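Local coordinates for protein phosphoribosylformylglycinamidine synthase 2 (Thermus thermophilus, PDB 3VIU) that binds adenosine-5'-diphosphate and a magnesium ion and belongs to the PurM-like (AIR synthase related) family, with two pairs of N- and C-terminal family domains in a single chain, at residues F82-N88 with V520-S525; I106-I110 with A175-G179; T484-G490 with I535-M540. All blocks are in the same frame, centred on the assembly; numbering follows the deposited sequence.

Interaction 1 of 3, residues F82-N88 with V520-S525; sequences FKIESHN and VSGNVS. With ADP (adenosine-5'-diphosphate), chain B; PO4 (phosphate ion), chain C.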
loop_
_atom_site.group_PDB
_atom_site.type_symbol
_atom_site.label_atom_id
_atom_site.label_comp_id
_atom_site.label_asym_id
_atom_site.label_seq_id
_atom_site.Cartn_x
_atom_site.Cartn_y
_atom_site.Cartn_z
ATOM N N PHE A 82 -3.494 -9.418 -2.643
ATOM C CA PHE A 82 -3.276 -7.993 -2.511
ATOM C C PHE A 82 -1.811 -7.647 -2.654
ATOM O O PHE A 82 -0.937 -8.507 -2.553
ATOM C CB PHE A 82 -3.839 -7.459 -1.185
ATOM C CG PHE A 82 -3.172 -8.016 0.045
ATOM C CD1 PHE A 82 -3.383 -9.333 0.437
ATOM C CD2 PHE A 82 -2.365 -7.208 0.835
ATOM C CE1 PHE A 82 -2.798 -9.832 1.603
ATOM C CE2 PHE A 82 -1.780 -7.699 2.003
ATOM C CZ PHE A 82 -1.997 -9.011 2.386
ATOM N N LYS A 83 -1.554 -6.372 -2.903
ATOM C CA LYS A 83 -0.201 -5.888 -3.084
ATOM C C LYS A 83 -0.235 -4.375 -3.238
ATOM O O LYS A 83 -1.279 -3.793 -3.548
ATOM C CB LYS A 83 0.403 -6.514 -4.338
ATOM C CG LYS A 83 1.818 -6.084 -4.631
ATOM C CD LYS A 83 2.185 -6.464 -6.049
ATOM C CE LYS A 83 3.489 -5.836 -6.468
ATOM N NZ LYS A 83 3.694 -6.034 -7.923
ATOM N N ILE A 84 0.910 -3.744 -3.014
ATOM C CA ILE A 84 1.018 -2.302 -3.148
ATOM C C ILE A 84 2.182 -2.015 -4.092
ATOM O O ILE A 84 3.213 -2.688 -4.045
ATOM C CB ILE A 84 1.225 -1.630 -1.763
ATOM C CG1 ILE A 84 1.105 -0.113 -1.889
ATOM C CG2 ILE A 84 2.574 -2.015 -1.184
ATOM C CD1 ILE A 84 1.155 0.601 -0.556
ATOM N N GLU A 85 1.991 -1.037 -4.970
ATOM C CA GLU A 85 2.987 -0.644 -5.969
ATOM C C GLU A 85 3.199 0.851 -5.842
ATOM O O GLU A 85 2.494 1.518 -5.101
ATOM C CB GLU A 85 2.458 -0.906 -7.390
ATOM C CG GLU A 85 2.940 -2.151 -8.131
ATOM C CD GLU A 85 2.419 -2.177 -9.580
ATOM O OE1 GLU A 85 2.719 -3.135 -10.331
ATOM O OE2 GLU A 85 1.702 -1.225 -9.972
ATOM N N SER A 86 4.153 1.376 -6.597
ATOM C CA SER A 86 4.419 2.807 -6.600
ATOM C C SER A 86 4.551 3.316 -8.047
ATOM O O SER A 86 4.906 2.557 -8.955
ATOM C CB SER A 86 5.705 3.113 -5.829
ATOM O OG SER A 86 6.853 2.841 -6.614
ATOM N N HIS A 87 4.236 4.592 -8.256
ATOM C CA HIS A 87 4.350 5.233 -9.567
ATOM C C HIS A 87 4.764 6.666 -9.275
ATOM O O HIS A 87 4.145 7.627 -9.744
ATOM C CB HIS A 87 3.012 5.210 -10.330
ATOM C CG HIS A 87 3.033 4.351 -11.560
ATOM N ND1 HIS A 87 3.110 2.974 -11.510
ATOM C CD2 HIS A 87 3.019 4.677 -12.876
ATOM C CE1 HIS A 87 3.146 2.490 -12.739
ATOM N NE2 HIS A 87 3.093 3.502 -13.586
ATOM N N ASN A 88 5.832 6.789 -8.495
ATOM C CA ASN A 88 6.344 8.079 -8.076
ATOM C C ASN A 88 6.831 8.997 -9.183
ATOM O O ASN A 88 6.169 9.988 -9.499
ATOM C CB ASN A 88 7.455 7.883 -7.045
ATOM C CG ASN A 88 7.025 6.991 -5.889
ATOM O OD1 ASN A 88 5.875 7.045 -5.435
ATOM N ND2 ASN A 88 7.951 6.177 -5.397
ATOM N N VAL A 520 3.727 -10.729 2.413
ATOM C CA VAL A 520 3.209 -11.621 1.406
ATOM C C VAL A 520 3.513 -11.038 0.026
ATOM O O VAL A 520 3.481 -11.738 -0.989
ATOM C CB VAL A 520 1.701 -11.824 1.646
ATOM C CG1 VAL A 520 0.905 -10.678 1.061
ATOM C CG2 VAL A 520 1.280 -13.160 1.123
ATOM N N SER A 521 3.833 -9.748 0.006
ATOM C CA SER A 521 4.162 -9.045 -1.226
ATOM C C SER A 521 4.555 -7.623 -0.888
ATOM O O SER A 521 4.501 -7.208 0.277
ATOM C CB SER A 521 2.967 -9.020 -2.183
ATOM O OG SER A 521 1.926 -8.206 -1.677
ATOM N N GLY A 522 4.947 -6.864 -1.904
ATOM C CA GLY A 522 5.339 -5.494 -1.659
ATOM C C GLY A 522 6.013 -4.855 -2.850
ATOM O O GLY A 522 5.973 -5.389 -3.953
ATOM N N ASN A 523 6.642 -3.711 -2.614
ATOM C CA ASN A 523 7.318 -2.974 -3.661
ATOM C C ASN A 523 8.465 -2.180 -3.071
ATOM O O ASN A 523 8.531 -1.957 -1.866
ATOM C CB ASN A 523 6.346 -2.008 -4.332
ATOM C CG ASN A 523 6.988 -1.249 -5.475
ATOM O OD1 ASN A 523 7.416 -1.851 -6.455
ATOM N ND2 ASN A 523 7.068 0.075 -5.352
ATOM N N VAL A 524 9.375 -1.750 -3.935
ATOM C CA VAL A 524 10.511 -0.958 -3.497
ATOM C C VAL A 524 10.811 0.093 -4.537
ATOM O O VAL A 524 11.101 -0.231 -5.682
ATOM C CB VAL A 524 11.784 -1.819 -3.293
ATOM C CG1 VAL A 524 12.981 -0.924 -2.967
ATOM C CG2 VAL A 524 11.555 -2.818 -2.181
ATOM N N SER A 525 10.732 1.354 -4.132
ATOM C CA SER A 525 11.029 2.468 -5.023
ATOM C C SER A 525 12.197 3.237 -4.423
ATOM O O SER A 525 12.089 3.782 -3.326
ATOM C CB SER A 525 9.817 3.388 -5.156
ATOM O OG SER A 525 10.149 4.522 -5.929
HETATM P PB ADP B . 5.468 -5.884 -10.884
HETATM O O1B ADP B . 6.562 -5.259 -11.678
HETATM O O2B ADP B . 4.614 -4.730 -10.156
HETATM O O3B ADP B . 4.487 -6.774 -11.929
HETATM P PA ADP B . 7.610 -6.494 -9.307
HETATM O O1A ADP B . 8.581 -7.164 -10.216
HETATM O O2A ADP B . 7.832 -4.891 -9.394
HETATM O O3A ADP B . 6.079 -6.896 -9.748
HETATM O "O5'" ADP B . 7.828 -6.934 -7.749
HETATM C "C5'" ADP B . 8.821 -7.975 -7.676
HETATM C "C4'" ADP B . 8.415 -9.139 -6.725
HETATM O "O4'" ADP B . 9.080 -9.012 -5.427
HETATM C "C3'" ADP B . 6.899 -9.210 -6.409
HETATM O "O3'" ADP B . 6.510 -10.578 -6.228
HETATM C "C2'" ADP B . 6.769 -8.384 -5.129
HETATM O "O2'" ADP B . 5.610 -8.739 -4.370
HETATM C "C1'" ADP B . 8.085 -8.668 -4.400
HETATM N N9 ADP B . 8.527 -7.510 -3.611
HETATM C C8 ADP B . 9.106 -6.370 -4.094
HETATM N N7 ADP B . 9.377 -5.548 -3.122
HETATM C C5 ADP B . 8.991 -6.099 -1.952
HETATM C C6 ADP B . 9.026 -5.694 -0.592
HETATM N N6 ADP B . 9.554 -4.466 -0.238
HETATM N N1 ADP B . 8.534 -6.531 0.347
HETATM C C2 ADP B . 8.016 -7.727 0.025
HETATM N N3 ADP B . 7.966 -8.144 -1.242
HETATM C C4 ADP B . 8.435 -7.374 -2.247
HETATM P P PO4 C . 8.808 4.549 -9.190
HETATM O O1 PO4 C . 7.618 4.603 -8.312
HETATM O O2 PO4 C . 9.128 5.912 -9.672
HETATM O O3 PO4 C . 9.959 4.013 -8.429
HETATM O O4 PO4 C . 8.527 3.665 -10.351
HETATM O O HOH W 1 6.269 -0.265 -8.614
#
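The hydroxyl of Ser525 has three polar partners: OG donates to phosphate O3 at 2.6 Å, Asn88 ND2 reaches the same OG at 2.8 Å in a weak, bent bond, and Asn528 adds another amide. Asn88 is itself held elsewhere. Its OD1 takes the backbone N-H of Val173, and its ND2 also meets Asn488 OD1. Next to it, Ser86 OG gives its proton to phosphate O1 at 2.6 Å, and the backbone N of Asn88, in the first turn of the following helix, also bonds that O1, with 154° at the hydrogen. The phosphate probably came from the crystallisation liquor, yet it bridges the C-terminal ends of the two segments, bonded to Ser86 and Asn88 from one and Ser525 from the other.

Strands 82-86 and 520-525 run parallel, 3° apart, but no backbone hydrogen bond joins them; side chains do the work. Asn523 sends its amide across so that ND2 makes a weak bond to Ser86 OG at 3.0 Å. At the other end Phe82 CZ rests on Val520 CG1 at 3.6 Å, the two side chains crossing roughly at right angles.

Beside the middle of the pair lies the nucleotide. Lys83 is extended along its whole length (chi1 -180°), which carries NZ past the Gly522 carbonyl to ADP O2B at 2.7 Å and O3A at 3.1 Å. From the facing strand, Gly522 N bonds the ribose O2' at 3.2 Å. One strand therefore grips the diphosphate and the other the ribose, so binding of ADP draws on both domains at once, and the lysine probably offsets part of the diphosphate charge.

Interaction 2 of 3, residues I106-I110 with A175-G179; sequences ILRDI and AMCLG. With ADP (adenosine-5'-diphosphate), chain B.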
loop_
_atom_site.group_PDB
_atom_site.type_symbol
_atom_site.label_atom_id
_atom_site.label_comp_id
_atom_site.label_asym_id
_atom_site.label_seq_id
_atom_site.Cartn_x
_atom_site.Cartn_y
_atom_site.Cartn_z
ATOM N N ILE A 106 -1.580 -1.952 -10.840
ATOM C CA ILE A 106 -1.832 -2.712 -9.618
ATOM C C ILE A 106 -3.025 -3.652 -9.827
ATOM O O ILE A 106 -3.039 -4.782 -9.334
ATOM C CB ILE A 106 -2.096 -1.756 -8.401
ATOM C CG1 ILE A 106 -2.008 -2.534 -7.093
ATOM C CG2 ILE A 106 -3.469 -1.110 -8.499
ATOM C CD1 ILE A 106 -0.621 -3.013 -6.772
ATOM N N LEU A 107 -4.014 -3.183 -10.580
ATOM C CA LEU A 107 -5.215 -3.961 -10.870
ATOM C C LEU A 107 -4.878 -5.227 -11.648
ATOM O O LEU A 107 -5.439 -6.297 -11.388
ATOM C CB LEU A 107 -6.195 -3.115 -11.683
ATOM C CG LEU A 107 -7.490 -2.595 -11.057
ATOM C CD1 LEU A 107 -7.348 -2.406 -9.562
ATOM C CD2 LEU A 107 -7.862 -1.281 -11.757
ATOM N N ARG A 108 -3.965 -5.099 -12.606
ATOM C CA ARG A 108 -3.561 -6.233 -13.420
ATOM C C ARG A 108 -2.782 -7.274 -12.617
ATOM O O ARG A 108 -2.930 -8.472 -12.853
ATOM C CB ARG A 108 -2.746 -5.752 -14.629
ATOM C CG ARG A 108 -3.595 -5.022 -15.669
ATOM C CD ARG A 108 -2.843 -4.841 -16.975
ATOM N NE ARG A 108 -1.802 -3.826 -16.884
ATOM C CZ ARG A 108 -2.034 -2.516 -16.883
ATOM N NH1 ARG A 108 -1.018 -1.666 -16.794
ATOM N NH2 ARG A 108 -3.279 -2.055 -16.981
ATOM N N ASP A 109 -1.967 -6.824 -11.663
ATOM C CA ASP A 109 -1.208 -7.754 -10.831
ATOM C C ASP A 109 -2.156 -8.626 -10.018
ATOM O O ASP A 109 -1.919 -9.815 -9.835
ATOM C CB ASP A 109 -0.289 -7.013 -9.857
ATOM C CG ASP A 109 0.913 -6.399 -10.534
ATOM O OD1 ASP A 109 1.490 -7.049 -11.430
ATOM O OD2 ASP A 109 1.292 -5.273 -10.155
ATOM N N ILE A 110 -3.224 -8.018 -9.518
ATOM C CA ILE A 110 -4.207 -8.729 -8.719
ATOM C C ILE A 110 -5.027 -9.670 -9.601
ATOM O O ILE A 110 -5.345 -10.786 -9.199
ATOM C CB ILE A 110 -5.140 -7.733 -8.012
ATOM C CG1 ILE A 110 -4.314 -6.812 -7.102
ATOM C CG2 ILE A 110 -6.234 -8.471 -7.266
ATOM C CD1 ILE A 110 -3.342 -7.527 -6.206
ATOM N N ALA A 175 -0.299 2.660 -4.906
ATOM C CA ALA A 175 -1.662 2.157 -4.954
ATOM C C ALA A 175 -1.707 0.708 -4.497
ATOM O O ALA A 175 -0.924 -0.131 -4.947
ATOM C CB ALA A 175 -2.225 2.283 -6.361
HETATM N N MSE A 176 -2.627 0.420 -3.591
HETATM C CA MSE A 176 -2.784 -0.925 -3.079
HETATM C C MSE A 176 -4.083 -1.488 -3.642
HETATM O O MSE A 176 -5.054 -0.755 -3.816
HETATM C CB MSE A 176 -2.843 -0.888 -1.556
HETATM C CG MSE A 176 -2.975 -2.240 -0.896
HETATM SE SE MSE A 176 -3.122 -2.013 1.032
HETATM C CE MSE A 176 -3.634 -3.811 1.534
ATOM N N CYS A 177 -4.098 -2.784 -3.942
ATOM C CA CYS A 177 -5.301 -3.400 -4.462
ATOM C C CYS A 177 -5.670 -4.718 -3.773
ATOM O O CYS A 177 -4.809 -5.529 -3.454
ATOM C CB CYS A 177 -5.169 -3.620 -5.968
ATOM S SG CYS A 177 -6.688 -4.251 -6.737
ATOM N N LEU A 178 -6.966 -4.909 -3.543
ATOM C CA LEU A 178 -7.487 -6.121 -2.921
ATOM C C LEU A 178 -8.361 -6.870 -3.922
ATOM O O LEU A 178 -9.205 -6.268 -4.593
ATOM C CB LEU A 178 -8.338 -5.783 -1.690
ATOM C CG LEU A 178 -7.750 -6.114 -0.323
ATOM C CD1 LEU A 178 -6.610 -5.167 -0.018
ATOM C CD2 LEU A 178 -8.827 -6.009 0.733
ATOM N N GLY A 179 -8.160 -8.181 -4.022
ATOM C CA GLY A 179 -8.959 -8.982 -4.928
ATOM C C GLY A 179 -9.356 -10.283 -4.262
ATOM O O GLY A 179 -8.594 -10.820 -3.448
HETATM P PB ADP B . 5.468 -5.884 -10.884
HETATM O O1B ADP B . 6.562 -5.259 -11.678
HETATM O O2B ADP B . 4.614 -4.730 -10.156
HETATM O O3B ADP B . 4.487 -6.774 -11.929
HETATM P PA ADP B . 7.610 -6.494 -9.307
HETATM O O1A ADP B . 8.581 -7.164 -10.216
HETATM O O2A ADP B . 7.832 -4.891 -9.394
HETATM O O3A ADP B . 6.079 -6.896 -9.748
HETATM O "O5'" ADP B . 7.828 -6.934 -7.749
HETATM C "C5'" ADP B . 8.821 -7.975 -7.676
HETATM C "C4'" ADP B . 8.415 -9.139 -6.725
HETATM O "O4'" ADP B . 9.080 -9.012 -5.427
HETATM C "C3'" ADP B . 6.899 -9.210 -6.409
HETATM O "O3'" ADP B . 6.510 -10.578 -6.228
HETATM C "C2'" ADP B . 6.769 -8.384 -5.129
HETATM O "O2'" ADP B . 5.610 -8.739 -4.370
HETATM C "C1'" ADP B . 8.085 -8.668 -4.400
HETATM N N9 ADP B . 8.527 -7.510 -3.611
HETATM C C8 ADP B . 9.106 -6.370 -4.094
HETATM N N7 ADP B . 9.377 -5.548 -3.122
HETATM C C5 ADP B . 8.991 -6.099 -1.952
HETATM C C6 ADP B . 9.026 -5.694 -0.592
HETATM N N6 ADP B . 9.554 -4.466 -0.238
HETATM N N1 ADP B . 8.534 -6.531 0.347
HETATM C C2 ADP B . 8.016 -7.727 0.025
HETATM N N3 ADP B . 7.966 -8.144 -1.242
HETATM C C4 ADP B . 8.435 -7.374 -2.247
#
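Cys177 points its sulfur away from its own backbone N (chi1 -175°), which brings SG toward the helix, against Leu107 and Ile110. Ile110 answers with CG1 set beside its backbone N (chi1 -60°), and that branch comes against both Cys177 CB and SG, each at 3.5 Å. One turn earlier, Ile106 brings its own CG1 to Cys177 CB, again at 3.5 Å. The cysteine is thus clasped between two isoleucines four residues apart on the helix, while Leu107 bends its CD1 in to meet SG at 3.4 Å.

Away from this centre the contact runs on in both directions along strand 175-179. Ile106 brings CG1 and CD1 up to the carbonyl oxygen of Ala175, each 3.4 Å from that O, and its CG2 faces the Ala175 methyl. At the other end Ile110 CG2 settles on the bare CA of Gly179 at 3.6 Å, a close approach helped by the glycine having no side chain. The helix segment lies 8.0 Å above the strand, axis to axis, with their directions 31° apart.

Met176 (selenomethionine) and Leu178 turn to the other side of the sheet, where both meet Phe82. Leu120 of the neighbouring strand packs against Ile106, Leu107 and Cys177, widening the same apolar layer.

On a different side of the helix, Asp109 belongs to the nucleotide pocket: its OD1 comes within 3.1 Å of ADP O3B, and its OD2 forms a weak, long ion pair with Lys83. No hydrogen bond crosses between helix and strand, so their join rests on buried apolar contacts, with the Ala175 carbonyl oxygen also packed against Ile106, while the charged Asp109 turns to the pocket.

Interaction 3 of 3, residues T484-G490 with I535-M540; sequences TDGLNLG and IPPTAM. With ADP (adenosine-5'-diphosphate), chain B.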
loop_
_atom_site.group_PDB
_atom_site.type_symbol
_atom_site.label_atom_id
_atom_site.label_comp_id
_atom_site.label_asym_id
_atom_site.label_seq_id
_atom_site.Cartn_x
_atom_site.Cartn_y
_atom_site.Cartn_z
ATOM N N THR A 484 1.660 -6.037 3.259
ATOM C CA THR A 484 2.333 -5.733 2.006
ATOM C C THR A 484 3.044 -4.413 2.321
ATOM O O THR A 484 2.470 -3.539 2.981
ATOM C CB THR A 484 1.298 -5.536 0.868
ATOM O OG1 THR A 484 1.976 -5.343 -0.380
ATOM C CG2 THR A 484 0.408 -4.330 1.160
ATOM N N ASP A 485 4.293 -4.270 1.888
ATOM C CA ASP A 485 5.027 -3.046 2.171
ATOM C C ASP A 485 5.552 -2.357 0.927
ATOM O O ASP A 485 6.293 -2.948 0.135
ATOM C CB ASP A 485 6.202 -3.327 3.106
ATOM C CG ASP A 485 7.230 -4.245 2.483
ATOM O OD1 ASP A 485 8.423 -3.874 2.431
ATOM O OD2 ASP A 485 6.843 -5.348 2.045
ATOM N N GLY A 486 5.150 -1.103 0.754
ATOM C CA GLY A 486 5.614 -0.328 -0.371
ATOM C C GLY A 486 6.723 0.560 0.154
ATOM O O GLY A 486 6.458 1.568 0.799
ATOM N N LEU A 487 7.971 0.179 -0.094
ATOM C CA LEU A 487 9.095 0.979 0.369
ATOM C C LEU A 487 9.411 2.095 -0.625
ATOM O O LEU A 487 9.440 1.869 -1.834
ATOM C CB LEU A 487 10.333 0.096 0.561
ATOM C CG LEU A 487 10.172 -1.139 1.460
ATOM C CD1 LEU A 487 11.529 -1.806 1.630
ATOM C CD2 LEU A 487 9.590 -0.750 2.821
ATOM N N ASN A 488 9.638 3.295 -0.102
ATOM C CA ASN A 488 9.984 4.469 -0.906
ATOM C C ASN A 488 11.094 5.193 -0.154
ATOM O O ASN A 488 10.898 5.629 0.978
ATOM C CB ASN A 488 8.780 5.391 -1.046
ATOM C CG ASN A 488 7.566 4.678 -1.606
ATOM O OD1 ASN A 488 7.381 4.597 -2.814
ATOM N ND2 ASN A 488 6.741 4.140 -0.720
ATOM N N LEU A 489 12.258 5.306 -0.779
ATOM C CA LEU A 489 13.401 5.960 -0.162
ATOM C C LEU A 489 14.253 6.709 -1.176
ATOM O O LEU A 489 13.969 6.711 -2.381
ATOM C CB LEU A 489 14.275 4.934 0.558
ATOM C CG LEU A 489 13.648 4.278 1.793
ATOM C CD1 LEU A 489 13.256 2.850 1.443
ATOM C CD2 LEU A 489 14.623 4.298 2.963
ATOM N N GLY A 490 15.295 7.359 -0.670
ATOM C CA GLY A 490 16.192 8.094 -1.530
ATOM C C GLY A 490 17.167 7.103 -2.117
ATOM O O GLY A 490 16.959 5.887 -2.045
ATOM N N ILE A 535 13.713 12.043 0.530
ATOM C CA ILE A 535 12.352 12.058 1.064
ATOM C C ILE A 535 12.410 11.328 2.392
ATOM O O ILE A 535 13.336 10.571 2.641
ATOM C CB ILE A 535 11.351 11.279 0.182
ATOM C CG1 ILE A 535 11.799 9.819 0.082
ATOM C CG2 ILE A 535 11.218 11.939 -1.200
ATOM C CD1 ILE A 535 10.832 8.922 -0.633
ATOM N N PRO A 536 11.435 11.570 3.275
ATOM C CA PRO A 536 11.457 10.866 4.559
ATOM C C PRO A 536 11.336 9.387 4.221
ATOM O O PRO A 536 10.609 9.034 3.305
ATOM C CB PRO A 536 10.198 11.380 5.254
ATOM C CG PRO A 536 10.097 12.781 4.742
ATOM C CD PRO A 536 10.387 12.605 3.259
ATOM N N PRO A 537 12.063 8.511 4.925
ATOM C CA PRO A 537 11.945 7.082 4.610
ATOM C C PRO A 537 10.460 6.739 4.692
ATOM O O PRO A 537 9.796 7.088 5.660
ATOM C CB PRO A 537 12.769 6.419 5.706
ATOM C CG PRO A 537 13.843 7.433 5.956
ATOM C CD PRO A 537 13.068 8.737 5.976
ATOM N N THR A 538 9.935 6.069 3.675
ATOM C CA THR A 538 8.517 5.769 3.675
ATOM C C THR A 538 8.142 4.320 3.395
ATOM O O THR A 538 8.210 3.848 2.258
ATOM C CB THR A 538 7.783 6.673 2.662
ATOM O OG1 THR A 538 8.004 8.042 3.003
ATOM C CG2 THR A 538 6.293 6.409 2.689
ATOM N N ALA A 539 7.741 3.616 4.444
ATOM C CA ALA A 539 7.307 2.239 4.302
ATOM C C ALA A 539 5.790 2.255 4.464
ATOM O O ALA A 539 5.273 2.311 5.583
ATOM C CB ALA A 539 7.950 1.361 5.373
HETATM N N MSE A 540 5.082 2.232 3.343
HETATM C CA MSE A 540 3.629 2.225 3.375
HETATM C C MSE A 540 3.179 0.789 3.553
HETATM O O MSE A 540 3.251 -0.024 2.638
HETATM C CB MSE A 540 3.085 2.841 2.092
HETATM C CG MSE A 540 3.411 4.321 2.012
HETATM SE SE MSE A 540 3.382 5.054 0.221
HETATM C CE MSE A 540 2.978 6.904 0.674
HETATM P PB ADP B . 5.468 -5.884 -10.884
HETATM O O1B ADP B . 6.562 -5.259 -11.678
HETATM O O2B ADP B . 4.614 -4.730 -10.156
HETATM O O3B ADP B . 4.487 -6.774 -11.929
HETATM P PA ADP B . 7.610 -6.494 -9.307
HETATM O O1A ADP B . 8.581 -7.164 -10.216
HETATM O O2A ADP B . 7.832 -4.891 -9.394
HETATM O O3A ADP B . 6.079 -6.896 -9.748
HETATM O "O5'" ADP B . 7.828 -6.934 -7.749
HETATM C "C5'" ADP B . 8.821 -7.975 -7.676
HETATM C "C4'" ADP B . 8.415 -9.139 -6.725
HETATM O "O4'" ADP B . 9.080 -9.012 -5.427
HETATM C "C3'" ADP B . 6.899 -9.210 -6.409
HETATM O "O3'" ADP B . 6.510 -10.578 -6.228
HETATM C "C2'" ADP B . 6.769 -8.384 -5.129
HETATM O "O2'" ADP B . 5.610 -8.739 -4.370
HETATM C "C1'" ADP B . 8.085 -8.668 -4.400
HETATM N N9 ADP B . 8.527 -7.510 -3.611
HETATM C C8 ADP B . 9.106 -6.370 -4.094
HETATM N N7 ADP B . 9.377 -5.548 -3.122
HETATM C C5 ADP B . 8.991 -6.099 -1.952
HETATM C C6 ADP B . 9.026 -5.694 -0.592
HETATM N N6 ADP B . 9.554 -4.466 -0.238
HETATM N N1 ADP B . 8.534 -6.531 0.347
HETATM C C2 ADP B . 8.016 -7.727 0.025
HETATM N N3 ADP B . 7.966 -8.144 -1.242
HETATM C C4 ADP B . 8.435 -7.374 -2.247
HETATM O O HOH W 2 14.568 8.268 2.145
#
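At the N1/N6 edge of the adenine of the bound ADP, strands 484-488 and 538-540 pair antiparallel inside the six-stranded sheet of the second N-terminal domain. Two hydrogen-bonded pairs hold them. Gly486 N meets Met540 O at 2.9 Å almost in line (176°), and Met540 N returns to Gly486 O; Asn488 N then bonds Thr538 O at 2.8 Å, with Thr538 N answering to Asn488 O.

Between the two lies the non-hydrogen-bonded pair Leu487 and Ala539. Leu487 CD2 touches the alanine CB at 3.7 Å, on the face that carries the nucleotide. Asp485 projects from that face as well, and its OD1 accepts the adenine N6 at 3.0 Å, with an angle of 145° at the hydrogen.

The other face looks toward strand 172-182. Here the Asn488 side chain crosses Met540 (selenomethionine) at about a right angle, ND2 lying 3.6 Å from SE and adding a weak bond to Thr538 O, while its OD1 is taken by Asn88. Thr538 OG1 reaches Pro536 O at 2.8 Å and also bonds Tyr167. Past the strand end, Leu489 CD2 packs across the Pro537 ring at CB, 3.9 Å away, and a water links Gly490 N to Ile535 O.

Such a mixed sheet, with helices on one face and its other face turned to a partner domain, is typical of the PurM-like N-terminal domain.

How the interactions relate
Interaction 1 joins the two N-terminal family domains, and interactions 2 and 3 each lie within one of them. Strand 78-86 adjoins strand 172-182 in the first sheet, and strand 519-525 adjoins strand 479-488 in the second, so interaction 1 shares a sheet with each of the others. Its centre is about 10 Å from both; those of interactions 2 and 3 are about 18 Å apart. Along the chain, interaction 2 falls entirely between the segments of interaction 1, whereas the segments of interactions 1 and 3 alternate. All three touch ADP, whose diphosphate lies by the first domain and adenine by the second, placing the pocket at their interface.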